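Local coordinates for interferon-activable protein 202 (PDB 4JBJ) that binds double-stranded DNA without sequence specificity through its first HIN-200 domain and restrains the AIM2 inflammasome, probably by sequestering cytoplasmic DNA, at residues A[51-56]-A[125-130]; A[140-145]-A[162-167]. All blocks are in the same frame, centred on the assembly; numbering follows the deposited sequence.

Interaction 1. Residues A[51-56]-A[125-130]; sequences RVKVFN and LIYGVF
Arg51 and Tyr127 carry the larger share of this contact, reaching past each other from opposite sides. The aliphatic part of the arginine lies on one face of the phenol ring in a CH-pi contact, with Arg51 CD 3.6 Å from the centroid of the Tyr127 ring and 23° off its normal. The extended run from CG to NE carries the guanidinium onward toward the tyrosine's own CB, the two planes 18° apart.

The setting is the junction of the two OB folds that make up a HIN-200 domain, here the DNA-binding first domain of p202. Strand 51-54 belongs to one barrel and strand 125-130 to the other; their axes run at 104° and come no nearer than 10.6 Å, leaving side chains to bridge the interval.

Van der Waals contacts of Lys53 add a second layer. Its extended chain sets Lys53 CE 3.8 Å from Tyr127 OH, while Lys53 NZ passes 3.5 Å from Leu125 CD1. The ammonium donates hydrogen bonds to Ser176 OG and His193 ND1, both on the side of the second barrel. Tyr127 also touches His40, a residue that mediates interaction with TP53BP1.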
loop_
_atom_site.group_PDB
_atom_site.type_symbol
_atom_site.label_atom_id
_atom_site.label_comp_id
_atom_site.label_asym_id
_atom_site.label_seq_id
_atom_site.Cartn_x
_atom_site.Cartn_y
_atom_site.Cartn_z
ATOM N N ARG A 51 4.167 0.159 -5.632
ATOM C CA ARG A 51 3.118 -0.309 -4.745
ATOM C C ARG A 51 1.822 -0.327 -5.536
ATOM O O ARG A 51 1.525 0.593 -6.309
ATOM C CB ARG A 51 3.013 0.587 -3.522
ATOM C CG ARG A 51 4.075 0.271 -2.491
ATOM C CD ARG A 51 4.309 1.456 -1.611
ATOM N NE ARG A 51 5.551 1.356 -0.855
ATOM C CZ ARG A 51 6.244 2.411 -0.442
ATOM N NH1 ARG A 51 5.815 3.633 -0.719
ATOM N NH2 ARG A 51 7.364 2.249 0.244
ATOM N N VAL A 52 1.051 -1.388 -5.331
ATOM C CA VAL A 52 -0.111 -1.661 -6.154
ATOM C C VAL A 52 -1.344 -1.926 -5.305
ATOM O O VAL A 52 -1.274 -2.610 -4.284
ATOM C CB VAL A 52 0.142 -2.883 -7.070
ATOM C CG1 VAL A 52 -1.055 -3.158 -7.960
ATOM C CG2 VAL A 52 1.386 -2.673 -7.911
ATOM N N LYS A 53 -2.467 -1.357 -5.731
ATOM C CA LYS A 53 -3.761 -1.622 -5.126
ATOM C C LYS A 53 -4.612 -2.313 -6.178
ATOM O O LYS A 53 -4.790 -1.790 -7.276
ATOM C CB LYS A 53 -4.434 -0.317 -4.706
ATOM C CG LYS A 53 -3.667 0.492 -3.670
ATOM C CD LYS A 53 -4.352 1.830 -3.421
ATOM C CE LYS A 53 -3.709 2.568 -2.256
ATOM N NZ LYS A 53 -4.335 3.899 -2.040
ATOM N N VAL A 54 -5.136 -3.488 -5.845
ATOM C CA VAL A 54 -5.909 -4.273 -6.799
ATOM C C VAL A 54 -7.355 -4.411 -6.332
ATOM O O VAL A 54 -7.615 -4.857 -5.214
ATOM C CB VAL A 54 -5.294 -5.671 -6.994
ATOM C CG1 VAL A 54 -5.963 -6.392 -8.151
ATOM C CG2 VAL A 54 -3.795 -5.562 -7.226
ATOM N N PHE A 55 -8.291 -4.016 -7.189
ATOM C CA PHE A 55 -9.705 -3.992 -6.822
ATOM C C PHE A 55 -10.517 -5.053 -7.564
ATOM O O PHE A 55 -11.748 -5.057 -7.514
ATOM C CB PHE A 55 -10.295 -2.602 -7.067
ATOM C CG PHE A 55 -9.551 -1.498 -6.368
ATOM C CD1 PHE A 55 -9.773 -1.231 -5.026
ATOM C CD2 PHE A 55 -8.622 -0.732 -7.056
ATOM C CE1 PHE A 55 -9.081 -0.215 -4.382
ATOM C CE2 PHE A 55 -7.929 0.283 -6.419
ATOM C CZ PHE A 55 -8.159 0.542 -5.081
ATOM N N ASN A 56 -9.819 -5.953 -8.249
ATOM C CA ASN A 56 -10.463 -7.069 -8.924
ATOM C C ASN A 56 -10.013 -8.374 -8.278
ATOM O O ASN A 56 -8.862 -8.787 -8.432
ATOM C CB ASN A 56 -10.104 -7.063 -10.414
ATOM C CG ASN A 56 -10.914 -8.068 -11.221
ATOM O OD1 ASN A 56 -11.646 -8.890 -10.666
ATOM N ND2 ASN A 56 -10.788 -7.999 -12.541
ATOM N N LEU A 125 1.418 8.413 0.578
ATOM C CA LEU A 125 0.980 7.155 1.167
ATOM C C LEU A 125 2.161 6.457 1.837
ATOM O O LEU A 125 3.217 6.276 1.228
ATOM C CB LEU A 125 0.347 6.258 0.101
ATOM C CG LEU A 125 -0.916 6.838 -0.546
ATOM C CD1 LEU A 125 -1.524 5.878 -1.558
ATOM C CD2 LEU A 125 -1.933 7.200 0.524
ATOM N N ILE A 126 1.976 6.078 3.097
ATOM C CA ILE A 126 3.066 5.538 3.899
ATOM C C ILE A 126 2.914 4.039 4.142
ATOM O O ILE A 126 1.892 3.577 4.650
ATOM C CB ILE A 126 3.169 6.262 5.254
ATOM C CG1 ILE A 126 3.300 7.771 5.038
ATOM C CG2 ILE A 126 4.350 5.730 6.057
ATOM C CD1 ILE A 126 4.522 8.170 4.220
ATOM N N TYR A 127 3.940 3.288 3.757
ATOM C CA TYR A 127 4.003 1.853 4.005
ATOM C C TYR A 127 5.217 1.570 4.878
ATOM O O TYR A 127 6.261 2.206 4.720
ATOM C CB TYR A 127 4.131 1.104 2.680
ATOM C CG TYR A 127 2.903 1.182 1.802
ATOM C CD1 TYR A 127 2.605 2.341 1.097
ATOM C CD2 TYR A 127 2.070 0.085 1.639
ATOM C CE1 TYR A 127 1.490 2.416 0.283
ATOM C CE2 TYR A 127 0.956 0.148 0.825
ATOM C CZ TYR A 127 0.670 1.316 0.149
ATOM O OH TYR A 127 -0.435 1.389 -0.667
ATOM N N GLY A 128 5.090 0.616 5.795
ATOM C CA GLY A 128 6.218 0.240 6.626
ATOM C C GLY A 128 5.855 -0.580 7.848
ATOM O O GLY A 128 4.679 -0.745 8.181
ATOM N N VAL A 129 6.884 -1.085 8.520
ATOM C CA VAL A 129 6.721 -1.863 9.740
ATOM C C VAL A 129 7.311 -1.083 10.911
ATOM O O VAL A 129 8.484 -0.714 10.891
ATOM C CB VAL A 129 7.435 -3.223 9.629
ATOM C CG1 VAL A 129 7.119 -4.094 10.833
ATOM C CG2 VAL A 129 7.037 -3.925 8.339
ATOM N N PHE A 130 6.491 -0.824 11.924
ATOM C CA PHE A 130 6.892 0.037 13.030
ATOM C C PHE A 130 6.545 -0.588 14.377
ATOM O O PHE A 130 5.544 -1.290 14.503
ATOM C CB PHE A 130 6.193 1.391 12.912
ATOM C CG PHE A 130 6.236 1.983 11.532
ATOM C CD1 PHE A 130 7.333 2.714 11.111
ATOM C CD2 PHE A 130 5.173 1.810 10.657
ATOM C CE1 PHE A 130 7.372 3.263 9.839
ATOM C CE2 PHE A 130 5.207 2.356 9.384
ATOM C CZ PHE A 130 6.307 3.082 8.976
#

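Interaction 2. Residues A[140-145]-A[162-167]; sequences KSITFK and HNINYE
Across this contact the backbones of strand 142-145 and the irregular segment 162-167 stay well separated, with the CA atoms of Ile142 and His162 7.6 Å apart and no hydrogen bond between the segments, and the contact rests mainly on side chains. Ile142 and His162 overlap side by side, their side chains pointing in opposite directions. The CG1 branch of Ile142 lies over the centre of one imidazole face, Ile142 CG1 being 3.6 Å from the centroid of the His162 ring and 14° off the normal, and its terminal methyl continues over the ND1 side, with Ile142 CD1 3.4 Å from His162 ND1. At the far corner of the same ring, NE2 is hydrogen-bonded to the carbonyl oxygen of Asn138, a bond that would limit the ring's rotation.

Both segments belong to the second OB fold of this HIN-200 domain, where the connection between strands 152-157 and 171-180 turns back over strand 142-147 and covers apolar residues of the barrel.

Ile164 supplies the next layer. A chi1 of 70° wedges its CG1 in between N and C of its own backbone, and from there the extended chain delivers one methyl to two partners: Ile164 CD1 is 3.6 Å from Ile142 CD1 and 3.5 Å from Phe144 CZ. The phenyl ring receives this methyl in its plane, at the edge, while the other branch of Ile142, CG2, lies over one of its faces, displaced toward the rim. Further along the rim, Phe144 CE1 lies 4.1 Å from Tyr166 O, a carbonyl that accepts a hydrogen bond from Lys135 NZ. Tyr166 itself leans on Leu172 and Ile196, and its hydroxyl is bonded to the backbone N of Gly198.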
loop_
_atom_site.group_PDB
_atom_site.type_symbol
_atom_site.label_atom_id
_atom_site.label_comp_id
_atom_site.label_asym_id
_atom_site.label_seq_id
_atom_site.Cartn_x
_atom_site.Cartn_y
_atom_site.Cartn_z
ATOM N N LYS A 140 -14.509 7.240 18.631
ATOM C CA LYS A 140 -14.252 7.804 17.297
ATOM C C LYS A 140 -13.061 7.092 16.625
ATOM O O LYS A 140 -13.177 6.639 15.486
ATOM C CB LYS A 140 -14.116 9.350 17.311
ATOM C CG LYS A 140 -13.125 9.903 18.291
ATOM C CD LYS A 140 -13.092 11.408 18.437
ATOM C CE LYS A 140 -11.743 11.854 19.001
ATOM N NZ LYS A 140 -11.692 11.751 20.493
ATOM N N SER A 141 -11.932 6.964 17.328
ATOM C CA SER A 141 -10.750 6.345 16.721
ATOM C C SER A 141 -9.775 5.681 17.704
ATOM O O SER A 141 -9.942 5.740 18.922
ATOM C CB SER A 141 -9.978 7.399 15.920
ATOM O OG SER A 141 -9.596 8.480 16.743
ATOM N N ILE A 142 -8.767 5.023 17.134
ATOM C CA ILE A 142 -7.657 4.453 17.882
ATOM C C ILE A 142 -6.408 5.207 17.458
ATOM O O ILE A 142 -6.115 5.310 16.274
ATOM C CB ILE A 142 -7.458 2.966 17.534
ATOM C CG1 ILE A 142 -8.724 2.168 17.860
ATOM C CG2 ILE A 142 -6.264 2.394 18.278
ATOM C CD1 ILE A 142 -8.660 0.718 17.444
ATOM N N THR A 143 -5.663 5.725 18.425
ATOM C CA THR A 143 -4.422 6.410 18.104
ATOM C C THR A 143 -3.229 5.619 18.601
ATOM O O THR A 143 -3.041 5.436 19.801
ATOM C CB THR A 143 -4.384 7.836 18.690
ATOM O OG1 THR A 143 -5.543 8.559 18.259
ATOM C CG2 THR A 143 -3.136 8.577 18.225
ATOM N N PHE A 144 -2.429 5.139 17.658
ATOM C CA PHE A 144 -1.185 4.476 17.988
ATOM C C PHE A 144 -0.081 5.511 18.000
ATOM O O PHE A 144 -0.157 6.529 17.315
ATOM C CB PHE A 144 -0.851 3.410 16.946
ATOM C CG PHE A 144 -1.849 2.292 16.879
ATOM C CD1 PHE A 144 -1.773 1.230 17.765
ATOM C CD2 PHE A 144 -2.855 2.293 15.926
ATOM C CE1 PHE A 144 -2.684 0.194 17.709
ATOM C CE2 PHE A 144 -3.770 1.260 15.864
ATOM C CZ PHE A 144 -3.684 0.210 16.759
ATOM N N LYS A 145 0.936 5.255 18.808
ATOM C CA LYS A 145 2.166 6.011 18.728
ATOM C C LYS A 145 3.220 5.007 18.315
ATOM O O LYS A 145 3.542 4.106 19.079
ATOM C CB LYS A 145 2.508 6.613 20.087
ATOM C CG LYS A 145 3.654 7.606 20.067
ATOM C CD LYS A 145 3.985 8.058 21.477
ATOM C CE LYS A 145 4.400 9.516 21.506
ATOM N NZ LYS A 145 4.650 9.979 22.899
ATOM N N HIS A 162 -12.873 -1.046 15.171
ATOM C CA HIS A 162 -11.795 -1.632 15.959
ATOM C C HIS A 162 -11.844 -3.161 15.956
ATOM O O HIS A 162 -12.175 -3.797 16.958
ATOM C CB HIS A 162 -11.825 -1.080 17.392
ATOM C CG HIS A 162 -12.077 0.390 17.470
ATOM N ND1 HIS A 162 -11.807 1.257 16.421
ATOM C CD2 HIS A 162 -12.588 1.165 18.457
ATOM C CE1 HIS A 162 -12.136 2.481 16.766
ATOM N NE2 HIS A 162 -12.615 2.457 18.003
ATOM N N ASN A 163 -11.497 -3.728 14.802
ATOM C CA ASN A 163 -11.405 -5.170 14.612
ATOM C C ASN A 163 -10.011 -5.565 15.046
ATOM O O ASN A 163 -9.748 -6.698 15.451
ATOM C CB ASN A 163 -11.650 -5.565 13.150
ATOM C CG ASN A 163 -11.075 -6.935 12.803
ATOM O OD1 ASN A 163 -9.896 -7.060 12.463
ATOM N ND2 ASN A 163 -11.909 -7.966 12.883
ATOM N N ILE A 164 -9.125 -4.579 14.963
ATOM C CA ILE A 164 -7.712 -4.762 15.234
ATOM C C ILE A 164 -7.457 -5.036 16.711
ATOM O O ILE A 164 -8.123 -4.487 17.592
ATOM C CB ILE A 164 -6.906 -3.519 14.768
ATOM C CG1 ILE A 164 -7.184 -2.306 15.656
ATOM C CG2 ILE A 164 -7.247 -3.184 13.319
ATOM C CD1 ILE A 164 -6.514 -1.031 15.173
ATOM N N ASN A 165 -6.502 -5.924 16.965
ATOM C CA ASN A 165 -6.157 -6.325 18.322
ATOM C C ASN A 165 -4.646 -6.318 18.531
ATOM O O ASN A 165 -4.030 -7.364 18.736
ATOM C CB ASN A 165 -6.732 -7.708 18.639
ATOM C CG ASN A 165 -8.220 -7.801 18.356
ATOM O OD1 ASN A 165 -9.041 -7.250 19.091
ATOM N ND2 ASN A 165 -8.575 -8.502 17.286
ATOM N N TYR A 166 -4.061 -5.126 18.466
ATOM C CA TYR A 166 -2.639 -4.947 18.721
ATOM C C TYR A 166 -2.445 -3.989 19.887
ATOM O O TYR A 166 -3.256 -3.087 20.100
ATOM C CB TYR A 166 -1.936 -4.406 17.478
ATOM C CG TYR A 166 -2.269 -5.163 16.216
ATOM C CD1 TYR A 166 -1.856 -6.477 16.044
ATOM C CD2 TYR A 166 -2.995 -4.566 15.197
ATOM C CE1 TYR A 166 -2.163 -7.176 14.893
ATOM C CE2 TYR A 166 -3.304 -5.256 14.039
ATOM C CZ TYR A 166 -2.884 -6.561 13.893
ATOM O OH TYR A 166 -3.189 -7.254 12.744
ATOM N N GLU A 167 -1.368 -4.186 20.639
ATOM C CA GLU A 167 -1.096 -3.365 21.812
ATOM C C GLU A 167 0.380 -2.982 21.872
ATOM O O GLU A 167 1.138 -3.253 20.940
ATOM C CB GLU A 167 -1.515 -4.108 23.086
ATOM C CG GLU A 167 -1.956 -3.210 24.238
ATOM C CD GLU A 167 -3.213 -2.420 23.925
ATOM O OE1 GLU A 167 -3.982 -2.844 23.037
ATOM O OE2 GLU A 167 -3.430 -1.371 24.566
#

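The two contacts illustrate two levels of organisation in a tandem OB-fold domain: interaction 1 joins one barrel to the other, whereas interaction 2 is internal to the second. Their centres lie about 19 Å apart and their nearest atoms about 7 Å, without touching. They are connected through a single sheet, since strand 125-137, whose first half enters interaction 1, pairs antiparallel with strand 142-147 of interaction 2. Strand 171-180 is also common to both, meeting Leu125 and Tyr127 in the first and Phe144 and Tyr166 in the second. Interaction 1 adjoins His40, while interaction 2 is remote from it.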